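Local coordinates for protein germination-specific N-acetylmuramoyl-L-alanine amidase, Autolysin (Clostridioides difficile, PDB 7RAG) that probably hydrolyses the amide bond between N-acetylmuramic acid and L-alanine in spore peptidoglycan, as a zinc-dependent amidase that works in complex with the GerS lipoprotein, at residues Ile19-Gly24 / Glu54-Ser59; Leu46-Lys51 / Val106-Asn111. All coordinates share one frame; numbering follows the deposited sequence.

Contact 1 (Ile19-Gly24 / Glu54-Ser59)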
# COMPACT_ATOMS: atom_id res chain seq x y z
N ILE B 19 -21.82 2.38 17.59
CA ILE B 19 -22.22 1.03 17.20
C ILE B 19 -22.86 0.35 18.40
O ILE B 19 -22.30 0.35 19.50
CB ILE B 19 -21.00 0.24 16.70
CG1 ILE B 19 -20.33 1.02 15.59
CG2 ILE B 19 -21.43 -1.13 16.20
CD1 ILE B 19 -19.54 0.18 14.64
N ILE B 20 -24.04 -0.24 18.19
CA ILE B 20 -24.69 -1.03 19.23
C ILE B 20 -24.28 -2.48 19.05
O ILE B 20 -24.49 -3.06 17.98
CB ILE B 20 -26.22 -0.91 19.18
CG1 ILE B 20 -26.66 0.55 19.32
CG2 ILE B 20 -26.83 -1.70 20.31
CD1 ILE B 20 -28.02 0.84 18.61
N LEU B 21 -23.67 -3.04 20.11
CA LEU B 21 -23.38 -4.47 20.22
C LEU B 21 -24.30 -5.11 21.25
O LEU B 21 -24.35 -4.66 22.40
CB LEU B 21 -21.92 -4.70 20.60
CG LEU B 21 -20.88 -3.97 19.76
CD1 LEU B 21 -19.47 -4.33 20.28
CD2 LEU B 21 -21.02 -4.22 18.24
N ASP B 22 -25.00 -6.17 20.84
CA ASP B 22 -26.01 -6.87 21.63
C ASP B 22 -25.57 -8.32 21.79
O ASP B 22 -25.64 -9.10 20.84
CB ASP B 22 -27.38 -6.78 20.94
CG ASP B 22 -28.45 -7.70 21.57
OD1 ASP B 22 -28.75 -7.55 22.78
OD2 ASP B 22 -29.03 -8.56 20.83
N ALA B 23 -25.10 -8.67 22.99
CA ALA B 23 -24.78 -10.06 23.31
C ALA B 23 -26.08 -10.77 23.61
O ALA B 23 -26.68 -10.57 24.66
CB ALA B 23 -23.84 -10.14 24.51
N GLY B 24 -26.55 -11.57 22.66
CA GLY B 24 -27.85 -12.17 22.85
C GLY B 24 -27.83 -13.14 24.00
O GLY B 24 -27.05 -14.10 23.99
N GLU B 54 -13.84 -4.10 22.40
CA GLU B 54 -12.47 -3.60 22.51
C GLU B 54 -11.89 -3.23 21.14
O GLU B 54 -11.26 -2.17 20.99
CB GLU B 54 -11.60 -4.63 23.22
CG GLU B 54 -11.88 -4.67 24.68
CD GLU B 54 -11.08 -5.72 25.42
OE1 GLU B 54 -10.34 -6.50 24.77
OE2 GLU B 54 -11.21 -5.75 26.68
N LEU B 55 -12.12 -4.07 20.12
CA LEU B 55 -11.64 -3.74 18.78
C LEU B 55 -12.18 -2.39 18.31
O LEU B 55 -11.44 -1.54 17.82
CB LEU B 55 -12.01 -4.84 17.78
CG LEU B 55 -11.19 -6.12 17.95
CD1 LEU B 55 -11.80 -7.26 17.15
CD2 LEU B 55 -9.74 -5.89 17.56
N ILE B 56 -13.49 -2.19 18.46
CA ILE B 56 -14.10 -0.99 17.90
C ILE B 56 -13.68 0.25 18.67
O ILE B 56 -13.36 1.28 18.08
CB ILE B 56 -15.63 -1.16 17.87
CG1 ILE B 56 -16.04 -2.19 16.80
CG2 ILE B 56 -16.34 0.21 17.70
CD1 ILE B 56 -17.49 -2.74 17.00
N GLU B 57 -13.71 0.18 20.01
CA GLU B 57 -13.38 1.36 20.80
C GLU B 57 -11.92 1.74 20.62
O GLU B 57 -11.59 2.93 20.58
CB GLU B 57 -13.70 1.12 22.27
CG GLU B 57 -15.18 0.89 22.53
CD GLU B 57 -15.59 1.11 23.98
OE1 GLU B 57 -14.75 0.90 24.90
OE2 GLU B 57 -16.78 1.49 24.21
N SER B 58 -11.01 0.76 20.52
CA SER B 58 -9.60 1.11 20.35
C SER B 58 -9.34 1.73 18.99
O SER B 58 -8.28 2.33 18.80
CB SER B 58 -8.68 -0.10 20.58
OG SER B 58 -8.96 -1.15 19.67
N SER B 59 -10.28 1.60 18.05
CA SER B 59 -10.26 2.23 16.73
C SER B 59 -11.04 3.54 16.66
O SER B 59 -11.33 4.01 15.56
CB SER B 59 -10.87 1.29 15.69
OG SER B 59 -10.01 0.20 15.45
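I19 and I56 bring strand 18-23 and the C-terminal part of helix 41-58 closest together, with 8.4 Å between their CA atoms, a spacing that leaves the meeting to side chains alone. I19 and L21, two positions apart on the strand, both direct their CB atoms at the helix, and I56 answers from the helix with its own CB turned to the strand. The methyl end of I56 reaches both of them. Its CD1 lies 4.0 Å from CD2 of L21 and 4.1 Å from L21 CD1, so the two residues meet tip to tip, with the I56 methyl against the fork of the leucine. The same methyl also comes within 4.3 Å of I19 CD1, a looser touch. In I56 the CG1 branch stands opposite the carbonyl carbon (chi1 -71°), and its nearly extended continuation carries CD1 out from the helix to the strand. The two segments belong to a beta-alpha-beta unit, strand 18-23, helix 41-58 and strand 62-65, in which the helix connects two parallel strands that lie side by side in the sheet and packs on one face of it. I56 and L21 also touch V63 of the third element, while I19 reaches I205 of helix 191-211. The contact is entirely apolar and all three touching residues are buried. Away from it, the helix end faces the lipoprotein partner: E54 hydrogen-bonds through OE1 to H63 of one lipoprotein chain and through OE2 to H40 of another, and L55 packs on L64 of the first.

Contact 2 (Leu46-Lys51 / Val106-Asn111); sequences LAITLK and VSIHLN. With ZN (zinc ion), chain C.
I108 of strand 106-111 sets its side chain against two neighbouring residues of helix 46-51, I48 and T49, and meets each in a different way. With T49 it slides past in the opposite direction, so that the hydroxyl lies along the root of the isoleucine: OG1 is 3.5 Å from I108 CG1 and just as far from CB. This is packing, since T49 OG1 is hydrogen-bonded to the backbone carbonyl of N45, one turn earlier in the helix. T49 places that oxygen beside its own backbone N (chi1 -60°), which suits both the bond and the approach to I108. I48 instead crosses I108 at a slant, the branch methyls meeting at CG2 to CG2, 4.2 Å apart. The strand is a parallel inner strand of the mixed sheet in this Amidase_3 domain, and the helix packs on the face to which I108 points. The next residue, H109, directs its CB away from the helix and binds the zinc ion through ND1 at 2.3 Å, with H25 and E41 as the other protein ligands. At the edge of its ring, in plane, sits S107 OG, itself hydrogen-bonded to D22.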
# COMPACT_ATOMS: atom_id res chain seq x y z
N LEU B 46 -21.47 -13.03 25.12
CA LEU B 46 -20.88 -11.93 25.87
C LEU B 46 -19.39 -11.84 25.62
O LEU B 46 -18.85 -10.74 25.47
CB LEU B 46 -21.16 -12.11 27.36
CG LEU B 46 -20.59 -11.08 28.34
CD1 LEU B 46 -21.24 -9.71 28.11
CD2 LEU B 46 -20.76 -11.53 29.80
N ALA B 47 -18.71 -12.99 25.56
CA ALA B 47 -17.26 -12.96 25.35
C ALA B 47 -16.91 -12.35 24.00
O ALA B 47 -16.06 -11.45 23.92
CB ALA B 47 -16.69 -14.38 25.48
N ILE B 48 -17.55 -12.83 22.92
CA ILE B 48 -17.27 -12.29 21.59
C ILE B 48 -17.63 -10.81 21.53
O ILE B 48 -16.86 -9.99 21.02
CB ILE B 48 -18.01 -13.09 20.50
CG1 ILE B 48 -17.52 -14.54 20.48
CG2 ILE B 48 -17.79 -12.46 19.15
CD1 ILE B 48 -18.50 -15.48 19.88
N THR B 49 -18.79 -10.45 22.07
CA THR B 49 -19.21 -9.06 22.08
C THR B 49 -18.21 -8.15 22.80
O THR B 49 -17.96 -7.02 22.35
CB THR B 49 -20.58 -8.95 22.73
OG1 THR B 49 -21.53 -9.74 21.99
CG2 THR B 49 -21.03 -7.51 22.78
N LEU B 50 -17.63 -8.61 23.93
CA LEU B 50 -16.67 -7.76 24.62
C LEU B 50 -15.33 -7.69 23.89
O LEU B 50 -14.67 -6.64 23.90
CB LEU B 50 -16.49 -8.23 26.06
CG LEU B 50 -17.75 -7.98 26.90
CD1 LEU B 50 -17.59 -8.56 28.27
CD2 LEU B 50 -18.15 -6.49 26.99
N LYS B 51 -14.93 -8.78 23.21
CA LYS B 51 -13.76 -8.68 22.34
C LYS B 51 -13.98 -7.65 21.24
O LYS B 51 -13.11 -6.82 20.95
CB LYS B 51 -13.42 -10.04 21.71
CG LYS B 51 -13.18 -11.17 22.70
CD LYS B 51 -11.99 -10.92 23.59
CE LYS B 51 -11.67 -12.15 24.46
NZ LYS B 51 -10.38 -11.98 25.22
N VAL B 106 -25.40 -4.41 15.88
CA VAL B 106 -24.89 -5.76 15.65
C VAL B 106 -25.26 -6.63 16.84
O VAL B 106 -24.92 -6.31 17.99
CB VAL B 106 -23.36 -5.80 15.42
CG1 VAL B 106 -22.91 -7.23 15.25
CG2 VAL B 106 -22.98 -4.97 14.21
N SER B 107 -25.94 -7.73 16.55
CA SER B 107 -26.38 -8.70 17.54
C SER B 107 -25.56 -9.97 17.37
O SER B 107 -25.39 -10.45 16.24
CB SER B 107 -27.86 -8.97 17.37
OG SER B 107 -28.31 -9.84 18.39
N ILE B 108 -25.04 -10.50 18.48
CA ILE B 108 -24.19 -11.70 18.49
C ILE B 108 -24.93 -12.84 19.19
O ILE B 108 -25.20 -12.77 20.40
CB ILE B 108 -22.85 -11.43 19.19
CG1 ILE B 108 -22.15 -10.19 18.62
CG2 ILE B 108 -21.98 -12.70 19.17
CD1 ILE B 108 -21.60 -10.40 17.26
N HIS B 109 -25.24 -13.90 18.43
CA HIS B 109 -25.89 -15.10 18.94
C HIS B 109 -25.09 -16.33 18.50
O HIS B 109 -24.01 -16.23 17.92
CB HIS B 109 -27.35 -15.21 18.45
CG HIS B 109 -28.31 -14.29 19.13
ND1 HIS B 109 -29.30 -14.73 19.97
CD2 HIS B 109 -28.42 -12.94 19.11
CE1 HIS B 109 -29.99 -13.70 20.43
NE2 HIS B 109 -29.47 -12.60 19.92
N LEU B 110 -25.63 -17.51 18.81
CA LEU B 110 -25.16 -18.78 18.28
C LEU B 110 -26.38 -19.60 17.90
O LEU B 110 -27.50 -19.30 18.32
CB LEU B 110 -24.31 -19.56 19.29
CG LEU B 110 -23.23 -18.89 20.13
CD1 LEU B 110 -22.81 -19.82 21.24
CD2 LEU B 110 -22.02 -18.52 19.28
N ASN B 111 -26.17 -20.64 17.11
CA ASN B 111 -27.25 -21.51 16.69
C ASN B 111 -27.09 -22.89 17.30
O ASN B 111 -26.03 -23.24 17.83
CB ASN B 111 -27.30 -21.60 15.16
CG ASN B 111 -28.71 -21.84 14.62
OD1 ASN B 111 -29.68 -21.94 15.39
ND2 ASN B 111 -28.84 -21.93 13.30
ZN ZN C . -29.61 -16.91 20.52

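How the contacts relate
Contacts 1 and 2 have centres 9 Å apart and share helix 41-58, which packs on one sheet through both: residues 46-51 meet strand 104-111, and residues 54-59, further along the chain, meet strand 18-23. The two strands are parallel neighbours, probably joined by hydrogen bonds from V106 N to I20 O (2.7 Å) and from I108 N to D22 O (2.8 Å). Along the chain the segments alternate, in the order 19-24, 46-51, 54-59, 106-111. A23 CB also packs on T49. Helix 41-58, which supplies the zinc ligand E41 at its start, runs from the metal site to the lipoprotein interface, mainly at contact 1, though K51 of contact 2 touches the lipoprotein too.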